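Local coordinates for RNA-dependent RNA polymerase (Qualyub virus, PDB 6DX1), which carries a viral OTU-domain cysteine protease with deubiquitinase activity, which probably strips ubiquitin from proteins of the infected host cell, at residues Asn3-Asn7 with Gly135-Thr139; Val13-Cys17 with Glu105-Lys109; Leu113-Phe117 with Ile130-Asn136. All blocks are in the same frame, centred on the assembly; numbering follows the deposited sequence.

Contact 1. Residues Asn3-Asn7 with Gly135-Thr139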
loop_
_atom_site.group_PDB
_atom_site.type_symbol
_atom_site.label_atom_id
_atom_site.label_comp_id
_atom_site.label_asym_id
_atom_site.label_seq_id
_atom_site.Cartn_x
_atom_site.Cartn_y
_atom_site.Cartn_z
ATOM N N ASN A 3 13.254 14.684 -8.237
ATOM C CA ASN A 3 14.236 14.087 -7.336
ATOM C C ASN A 3 13.550 13.353 -6.175
ATOM O O ASN A 3 13.266 13.948 -5.125
ATOM C CB ASN A 3 15.187 15.161 -6.806
ATOM C CG ASN A 3 16.453 14.579 -6.229
ATOM O OD1 ASN A 3 16.409 13.658 -5.413
ATOM N ND2 ASN A 3 17.598 15.104 -6.658
ATOM N N LEU A 4 13.306 12.052 -6.379
ATOM C CA LEU A 4 12.518 11.251 -5.444
ATOM C C LEU A 4 13.268 10.936 -4.159
ATOM O O LEU A 4 12.644 10.520 -3.175
ATOM C CB LEU A 4 12.081 9.937 -6.100
ATOM C CG LEU A 4 10.927 9.959 -7.104
ATOM C CD1 LEU A 4 10.189 8.613 -7.137
ATOM C CD2 LEU A 4 9.976 11.086 -6.796
ATOM N N LYS A 5 14.584 11.098 -4.141
ATOM C CA LYS A 5 15.345 10.764 -2.950
ATOM C C LYS A 5 15.627 11.965 -2.057
ATOM O O LYS A 5 15.971 11.768 -0.886
ATOM C CB LYS A 5 16.666 10.083 -3.336
ATOM C CG LYS A 5 16.509 8.613 -3.721
ATOM C CD LYS A 5 17.753 7.801 -3.383
ATOM C CE LYS A 5 18.997 8.402 -4.014
ATOM N NZ LYS A 5 19.291 7.796 -5.347
ATOM N N GLU A 6 15.483 13.199 -2.558
ATOM C CA GLU A 6 15.949 14.354 -1.789
ATOM C C GLU A 6 15.006 15.551 -1.730
ATOM O O GLU A 6 15.153 16.363 -0.809
ATOM C CB GLU A 6 17.304 14.839 -2.326
ATOM C CG GLU A 6 18.232 13.713 -2.746
ATOM C CD GLU A 6 19.697 14.071 -2.634
ATOM O OE1 GLU A 6 20.043 14.905 -1.769
ATOM O OE2 GLU A 6 20.502 13.508 -3.408
ATOM N N ASN A 7 14.066 15.731 -2.652
ATOM C CA ASN A 7 13.263 16.948 -2.690
ATOM C C ASN A 7 11.804 16.721 -2.301
ATOM O O ASN A 7 10.927 17.470 -2.734
ATOM C CB ASN A 7 13.328 17.588 -4.072
ATOM C CG ASN A 7 14.643 18.282 -4.321
ATOM O OD1 ASN A 7 15.470 18.416 -3.411
ATOM N ND2 ASN A 7 14.843 18.737 -5.554
ATOM N N GLY A 135 11.192 5.062 4.818
ATOM C CA GLY A 135 12.124 4.859 3.730
ATOM C C GLY A 135 11.812 5.721 2.522
ATOM O O GLY A 135 10.853 6.498 2.482
ATOM N N ASN A 136 12.677 5.609 1.525
ATOM C CA ASN A 136 12.422 6.231 0.243
ATOM C C ASN A 136 11.961 5.157 -0.738
ATOM O O ASN A 136 11.847 3.976 -0.402
ATOM C CB ASN A 136 13.657 6.986 -0.256
ATOM C CG ASN A 136 14.863 6.085 -0.468
ATOM O OD1 ASN A 136 14.764 4.997 -1.036
ATOM N ND2 ASN A 136 16.025 6.554 -0.027
ATOM N N TYR A 137 11.699 5.575 -1.972
ATOM C CA TYR A 137 11.058 4.669 -2.915
ATOM C C TYR A 137 11.921 3.454 -3.237
ATOM O O TYR A 137 11.391 2.396 -3.600
ATOM C CB TYR A 137 10.694 5.427 -4.184
ATOM C CG TYR A 137 11.823 5.628 -5.150
ATOM C CD1 TYR A 137 12.791 6.605 -4.932
ATOM C CD2 TYR A 137 11.915 4.852 -6.293
ATOM C CE1 TYR A 137 13.818 6.794 -5.835
ATOM C CE2 TYR A 137 12.925 5.038 -7.198
ATOM C CZ TYR A 137 13.879 6.008 -6.964
ATOM O OH TYR A 137 14.886 6.177 -7.878
ATOM N N LEU A 138 13.244 3.561 -3.093
ATOM C CA LEU A 138 14.074 2.408 -3.415
ATOM C C LEU A 138 13.921 1.288 -2.390
ATOM O O LEU A 138 14.142 0.123 -2.722
ATOM C CB LEU A 138 15.541 2.832 -3.540
ATOM C CG LEU A 138 15.835 3.728 -4.743
ATOM C CD1 LEU A 138 17.237 4.326 -4.643
ATOM C CD2 LEU A 138 15.667 2.967 -6.049
ATOM N N THR A 139 13.534 1.609 -1.152
ATOM C CA THR A 139 13.346 0.607 -0.107
ATOM C C THR A 139 11.870 0.370 0.195
ATOM O O THR A 139 11.509 -0.004 1.320
ATOM C CB THR A 139 14.064 1.011 1.175
ATOM O OG1 THR A 139 13.361 2.104 1.787
ATOM C CG2 THR A 139 15.510 1.415 0.873
#
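The ring of Tyr137 is covered on both faces by leucines: CD1 of Leu4 lies over one face, 4.0 Å from the ring centroid and only 14° off the ring normal, a CH-pi contact, while CG of Leu138, from the ring's own segment, covers the opposite face. Both are offset toward the rim. At the edge, near the ring plane, Lys5 CG comes to 3.9 Å from Tyr137 CE1. Leu4 touches with its stem as well as its branch, CB reaching 3.6 Å from Tyr137 CE1, and the leucine and tyrosine side chains cross at about a right angle. Tyr137 CG stands between its backbone N and carbonyl carbon (chi1 81°), which brings the ring over to Leu4. Lys5 continues past the ring edge: its CD packs 3.7 Å from Leu138 CD1, and the chain bends at its last two torsions. Within 135-139, Asn136 OD1 accepts from Leu138 N at 2.9 Å, an Asx turn that leads into the short 3-10 segment 137-138. The backbone O of Asn136 takes two donors from the same face, Thr139 N and the hydroxyl OG1 of Thr139. Leu4 also rests on Val22 and Phe24 of strand 17-25, and Tyr137 meets the ring of Phe30 and touches Pro156. The N-terminal segment thus docks onto the loop between strands 125-132 and 140-146. No hydrogen bond joins the two segments, so their association rests on apolar packing, with the aliphatic part of Lys5 carrying it out to the solvent-exposed side chain of Leu138.

Contact 2. Residues Val13-Cys17 with Glu105-Lys109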
loop_
_atom_site.group_PDB
_atom_site.type_symbol
_atom_site.label_atom_id
_atom_site.label_comp_id
_atom_site.label_asym_id
_atom_site.label_seq_id
_atom_site.Cartn_x
_atom_site.Cartn_y
_atom_site.Cartn_z
ATOM N N VAL A 13 1.057 12.603 9.002
ATOM C CA VAL A 13 -0.395 12.411 9.009
ATOM C C VAL A 13 -0.858 11.792 10.326
ATOM O O VAL A 13 -1.660 12.387 11.052
ATOM C CB VAL A 13 -0.853 11.559 7.799
ATOM C CG1 VAL A 13 -2.330 11.191 7.919
ATOM C CG2 VAL A 13 -0.608 12.307 6.501
ATOM N N PHE A 14 -0.359 10.606 10.656
ATOM C CA PHE A 14 -0.843 9.792 11.763
ATOM C C PHE A 14 0.106 8.616 11.960
ATOM O O PHE A 14 0.387 7.905 10.996
ATOM C CB PHE A 14 -2.255 9.280 11.469
ATOM C CG PHE A 14 -2.839 8.435 12.572
ATOM C CD1 PHE A 14 -2.690 7.058 12.565
ATOM C CD2 PHE A 14 -3.550 9.021 13.607
ATOM C CE1 PHE A 14 -3.225 6.278 13.575
ATOM C CE2 PHE A 14 -4.090 8.244 14.620
ATOM C CZ PHE A 14 -3.927 6.865 14.602
ATOM N N ASP A 15 0.602 8.402 13.183
ATOM C CA ASP A 15 1.487 7.279 13.482
ATOM C C ASP A 15 2.623 7.213 12.461
ATOM O O ASP A 15 3.378 8.182 12.323
ATOM C CB ASP A 15 0.680 5.981 13.538
ATOM C CG ASP A 15 1.491 4.796 14.061
ATOM O OD1 ASP A 15 2.061 4.875 15.169
ATOM O OD2 ASP A 15 1.553 3.775 13.349
ATOM N N ASN A 16 2.762 6.107 11.723
ATOM C CA ASN A 16 3.877 6.007 10.786
ATOM C C ASN A 16 3.516 6.468 9.375
ATOM O O ASN A 16 4.285 6.217 8.443
ATOM C CB ASN A 16 4.455 4.576 10.769
ATOM C CG ASN A 16 3.613 3.580 9.965
ATOM O OD1 ASN A 16 2.408 3.746 9.788
ATOM N ND2 ASN A 16 4.270 2.515 9.489
ATOM N N CYS A 17 2.411 7.192 9.215
ATOM C CA CYS A 17 1.926 7.631 7.909
ATOM C C CYS A 17 2.269 9.098 7.683
ATOM O O CYS A 17 2.056 9.932 8.570
ATOM C CB CYS A 17 0.412 7.428 7.806
ATOM S SG CYS A 17 -0.301 8.003 6.258
ATOM N N GLU A 105 -0.652 0.083 6.435
ATOM C CA GLU A 105 -0.099 0.141 7.788
ATOM C C GLU A 105 0.324 -1.242 8.260
ATOM O O GLU A 105 1.445 -1.426 8.754
ATOM C CB GLU A 105 -1.117 0.739 8.770
ATOM C CG GLU A 105 -0.577 0.742 10.217
ATOM C CD GLU A 105 -1.632 1.081 11.261
ATOM O OE1 GLU A 105 -1.250 1.344 12.419
ATOM O OE2 GLU A 105 -2.826 1.113 10.925
ATOM N N ILE A 106 -0.566 -2.234 8.115
ATOM C CA ILE A 106 -0.272 -3.581 8.605
ATOM C C ILE A 106 0.974 -4.132 7.930
ATOM O O ILE A 106 1.868 -4.682 8.582
ATOM C CB ILE A 106 -1.475 -4.514 8.374
ATOM C CG1 ILE A 106 -2.662 -4.116 9.254
ATOM C CG2 ILE A 106 -1.076 -5.966 8.645
ATOM C CD1 ILE A 106 -3.951 -4.858 8.895
ATOM N N LEU A 107 1.046 -4.014 6.604
ATOM C CA LEU A 107 2.168 -4.618 5.892
ATOM C C LEU A 107 3.482 -3.894 6.176
ATOM O O LEU A 107 4.538 -4.534 6.254
ATOM C CB LEU A 107 1.878 -4.650 4.391
ATOM C CG LEU A 107 0.802 -5.682 4.060
ATOM C CD1 LEU A 107 0.176 -5.368 2.713
ATOM C CD2 LEU A 107 1.404 -7.079 4.073
ATOM N N SER A 108 3.450 -2.563 6.318
ATOM C CA SER A 108 4.689 -1.851 6.646
ATOM C C SER A 108 5.284 -2.358 7.954
ATOM O O SER A 108 6.517 -2.448 8.092
ATOM C CB SER A 108 4.429 -0.338 6.708
ATOM O OG SER A 108 3.671 0.013 7.853
ATOM N N LYS A 109 4.429 -2.728 8.907
ATOM C CA LYS A 109 4.882 -3.162 10.222
ATOM C C LYS A 109 5.191 -4.651 10.273
ATOM O O LYS A 109 6.103 -5.063 11.001
ATOM C CB LYS A 109 3.834 -2.774 11.275
ATOM C CG LYS A 109 3.703 -1.248 11.386
ATOM C CD LYS A 109 2.549 -0.783 12.268
ATOM C CE LYS A 109 2.634 0.732 12.487
ATOM N NZ LYS A 109 1.465 1.250 13.281
HETATM O O HOH W 1 2.426 2.093 16.067
#
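A type II' turn from Phe14 to Cys17 carries Asp15 and Asn16 up to one side of helix 101-111, the nearest CA atoms, those of Asn16 and Glu105, lying 7.7 Å apart. Asp15 CG lies anti to the backbone N (chi1 -171°), which carries the carboxylate toward the helix; Lys109, extended beyond CG, meets it from the opposite direction. The ammonium NZ of Lys109 forms a salt bridge with Asp15 OD2, on the syn side of the carboxylate and 22° out of its plane; the modelled separation, 2.5 Å, is unusually short and its exact value doubtful. One helical turn back, Glu105 OE1 binds the same Lys109 NZ at 2.9 Å through its anti lone pair. A water bridges the ion pair, donating to Asp15 OD1 and accepting from Lys109 NZ. The turn closes the hairpin of strands 11-14 and 17-25 at the border of the sheet, and a classic beta bulge, in which Val13 and Phe14 both face Cys17, adjoins it. Next to the ion pair, Asn16 ND2 donates to Ser108 OG at 3.0 Å, with the oxygen exactly in the amide plane. Ser108 OG in turn donates to Glu105 O at 2.8 Å, so the hydroxyl passes the bond on to the helix backbone. Lys109 NZ has a further partner in Glu74 O, and Glu105 OE1 one in Gly77 N. The shared lysine probably offsets the repulsion between Asp15 OD2 and Glu105 OE1, which stand 3.8 Å apart.

Contact 3. Residues Leu113-Phe117 with Ile130-Asn136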
loop_
_atom_site.group_PDB
_atom_site.type_symbol
_atom_site.label_atom_id
_atom_site.label_comp_id
_atom_site.label_asym_id
_atom_site.label_seq_id
_atom_site.Cartn_x
_atom_site.Cartn_y
_atom_site.Cartn_z
ATOM N N LEU A 113 9.138 -2.713 6.142
ATOM C CA LEU A 113 9.565 -1.871 5.046
ATOM C C LEU A 113 8.523 -0.790 4.833
ATOM O O LEU A 113 7.484 -0.754 5.500
ATOM C CB LEU A 113 9.796 -2.672 3.765
ATOM C CG LEU A 113 8.770 -3.747 3.424
ATOM C CD1 LEU A 113 7.401 -3.184 3.126
ATOM C CD2 LEU A 113 9.276 -4.561 2.243
ATOM N N THR A 114 8.809 0.080 3.883
ATOM C CA THR A 114 7.956 1.216 3.601
ATOM C C THR A 114 6.987 0.872 2.477
ATOM O O THR A 114 7.329 0.128 1.558
ATOM C CB THR A 114 8.846 2.408 3.246
ATOM O OG1 THR A 114 9.662 2.704 4.387
ATOM C CG2 THR A 114 8.043 3.630 2.838
ATOM N N VAL A 115 5.760 1.390 2.575
ATOM C CA VAL A 115 4.739 1.235 1.542
ATOM C C VAL A 115 4.344 2.632 1.085
ATOM O O VAL A 115 4.042 3.491 1.925
ATOM C CB VAL A 115 3.509 0.469 2.070
ATOM C CG1 VAL A 115 2.427 0.358 0.986
ATOM C CG2 VAL A 115 3.898 -0.911 2.595
ATOM N N ILE A 116 4.341 2.868 -0.231
ATOM C CA ILE A 116 4.009 4.182 -0.778
ATOM C C ILE A 116 2.912 4.043 -1.826
ATOM O O ILE A 116 2.995 3.178 -2.707
ATOM C CB ILE A 116 5.235 4.881 -1.392
ATOM C CG1 ILE A 116 6.372 4.944 -0.373
ATOM C CG2 ILE A 116 4.853 6.294 -1.839
ATOM C CD1 ILE A 116 7.679 5.454 -1.005
ATOM N N PHE A 117 1.882 4.887 -1.716
ATOM C CA PHE A 117 0.858 5.062 -2.750
ATOM C C PHE A 117 1.180 6.326 -3.535
ATOM O O PHE A 117 1.162 7.428 -2.965
ATOM C CB PHE A 117 -0.542 5.242 -2.155
ATOM C CG PHE A 117 -1.077 4.079 -1.343
ATOM C CD1 PHE A 117 -0.412 2.863 -1.245
ATOM C CD2 PHE A 117 -2.297 4.236 -0.673
ATOM C CE1 PHE A 117 -0.956 1.816 -0.487
ATOM C CE2 PHE A 117 -2.844 3.200 0.082
ATOM C CZ PHE A 117 -2.182 1.994 0.176
ATOM N N ILE A 130 1.493 9.117 -0.490
ATOM C CA ILE A 130 1.217 8.850 0.917
ATOM C C ILE A 130 2.021 7.615 1.288
ATOM O O ILE A 130 2.130 6.673 0.496
ATOM C CB ILE A 130 -0.292 8.680 1.206
ATOM C CG1 ILE A 130 -0.536 8.420 2.691
ATOM C CG2 ILE A 130 -0.897 7.594 0.375
ATOM C CD1 ILE A 130 -1.888 8.956 3.163
ATOM N N ARG A 131 2.632 7.645 2.464
ATOM C CA ARG A 131 3.696 6.708 2.785
ATOM C C ARG A 131 3.491 6.159 4.186
ATOM O O ARG A 131 3.115 6.905 5.094
ATOM C CB ARG A 131 5.049 7.429 2.667
ATOM C CG ARG A 131 6.246 6.769 3.295
ATOM C CD ARG A 131 7.457 7.705 3.116
ATOM N NE ARG A 131 7.501 8.793 4.097
ATOM C CZ ARG A 131 8.633 9.258 4.613
ATOM N NH1 ARG A 131 9.791 8.734 4.223
ATOM N NH2 ARG A 131 8.617 10.235 5.515
ATOM N N TRP A 132 3.729 4.856 4.356
ATOM C CA TRP A 132 3.783 4.220 5.674
ATOM C C TRP A 132 5.203 3.713 5.879
ATOM O O TRP A 132 5.663 2.850 5.124
ATOM C CB TRP A 132 2.774 3.066 5.797
ATOM C CG TRP A 132 1.368 3.544 5.803
ATOM C CD1 TRP A 132 0.576 3.724 6.897
ATOM C CD2 TRP A 132 0.582 3.934 4.667
ATOM N NE1 TRP A 132 -0.652 4.197 6.519
ATOM C CE2 TRP A 132 -0.679 4.337 5.157
ATOM C CE3 TRP A 132 0.818 3.971 3.284
ATOM C CZ2 TRP A 132 -1.701 4.776 4.319
ATOM C CZ3 TRP A 132 -0.200 4.411 2.447
ATOM C CH2 TRP A 132 -1.444 4.813 2.972
ATOM N N GLY A 133 5.889 4.248 6.884
ATOM C CA GLY A 133 7.300 3.983 7.107
ATOM C C GLY A 133 8.168 5.169 6.714
ATOM O O GLY A 133 7.711 6.162 6.151
ATOM N N ASP A 134 9.470 5.032 6.994
ATOM C CA ASP A 134 10.418 6.141 6.887
ATOM C C ASP A 134 11.369 6.038 5.698
ATOM O O ASP A 134 12.287 6.861 5.585
ATOM C CB ASP A 134 11.247 6.255 8.172
ATOM C CG ASP A 134 10.427 6.707 9.358
ATOM O OD1 ASP A 134 10.189 5.883 10.263
ATOM O OD2 ASP A 134 10.015 7.887 9.386
ATOM N N GLY A 135 11.192 5.062 4.818
ATOM C CA GLY A 135 12.124 4.859 3.730
ATOM C C GLY A 135 11.812 5.721 2.522
ATOM O O GLY A 135 10.853 6.498 2.482
ATOM N N ASN A 136 12.677 5.609 1.525
ATOM C CA ASN A 136 12.422 6.231 0.243
ATOM C C ASN A 136 11.961 5.157 -0.738
ATOM O O ASN A 136 11.847 3.976 -0.402
ATOM C CB ASN A 136 13.657 6.986 -0.256
ATOM C CG ASN A 136 14.863 6.085 -0.468
ATOM O OD1 ASN A 136 14.764 4.997 -1.036
ATOM N ND2 ASN A 136 16.025 6.554 -0.027
#
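Phe117 and Trp132 both set CG anti to the carbonyl carbon, beside the backbone N (chi1 -62° and -69°); these matching first torsions bring the rings to the same side of the hairpin, although the residues are not a bridge pair, and differing second torsions turn one plane against the other. Trp132 directs an edge of its six-membered ring at the face of Phe117, with centroids 4.7 Å apart and planes at 57°. CZ3 of Trp132 sits over the centre of the phenyl ring, and CH2 of Trp132 reaches 3.6 Å from Phe117 CE2. Beside the phenyl, Ile130 points the same way and places CG2 3.5 Å from Phe117 CB. Strands 114-120 and 125-132 run antiparallel here: Val115 with Trp132 and Phe117 with Ile130 are hydrogen-bonded pairs, and Ile116 with Arg131 is the non-hydrogen-bonded pair between them. Trp132 N gives the shortest of the four bridge bonds, 2.8 Å to Val115 O. On the other face Arg131 lies alongside Ile116, while its CG packs 3.6 Å from Thr114 CG2. Where the second strand ends, Gly133 and Gly135 have no side chain to block Thr114, whose OG1 accepts a bond from Gly135 N at 2.8 Å. Arg131 reaches round to the same turn, NH1 donating to Gly135 O at 3.0 Å in the guanidinium plane; its NE binds Ser18 OG, and the group makes a cation-pi contact with Trp10. Helix 101-111 covers the aromatic face through Ala104 and Ser108. Chemically the hairpin is two-sided: the aromatic pair packs against that helix, while the other face combines aliphatic contacts of Ile116, Thr114 and Arg131 with polar groups that hold the departing loop by its backbone.

In the fold
Contacts 1 and 3 share Gly135 and Asn136: the loop that Thr114 and Arg131 hold at its start receives the N-terminal segment a few residues later. Their centres are 10 Å apart, and Tyr137 CA lies 4.0 Å from Ile116 CD1. Contact 2 meets contact 3 where strand 125-132 ends, with centres about 8 Å apart; Asn16 O is 3.0 Å from Gly133 N, a probable hydrogen bond, and Asn16 OD1 packs against the Trp132 ring. Contacts 1 and 2 do not touch, their nearest atoms being about 8 Å apart. Contact 3 thus lies between segment 3-7 and helix 101-111, to which a probable hydrogen bond ties it (Ser108 O to Leu113 N, 3.3 Å).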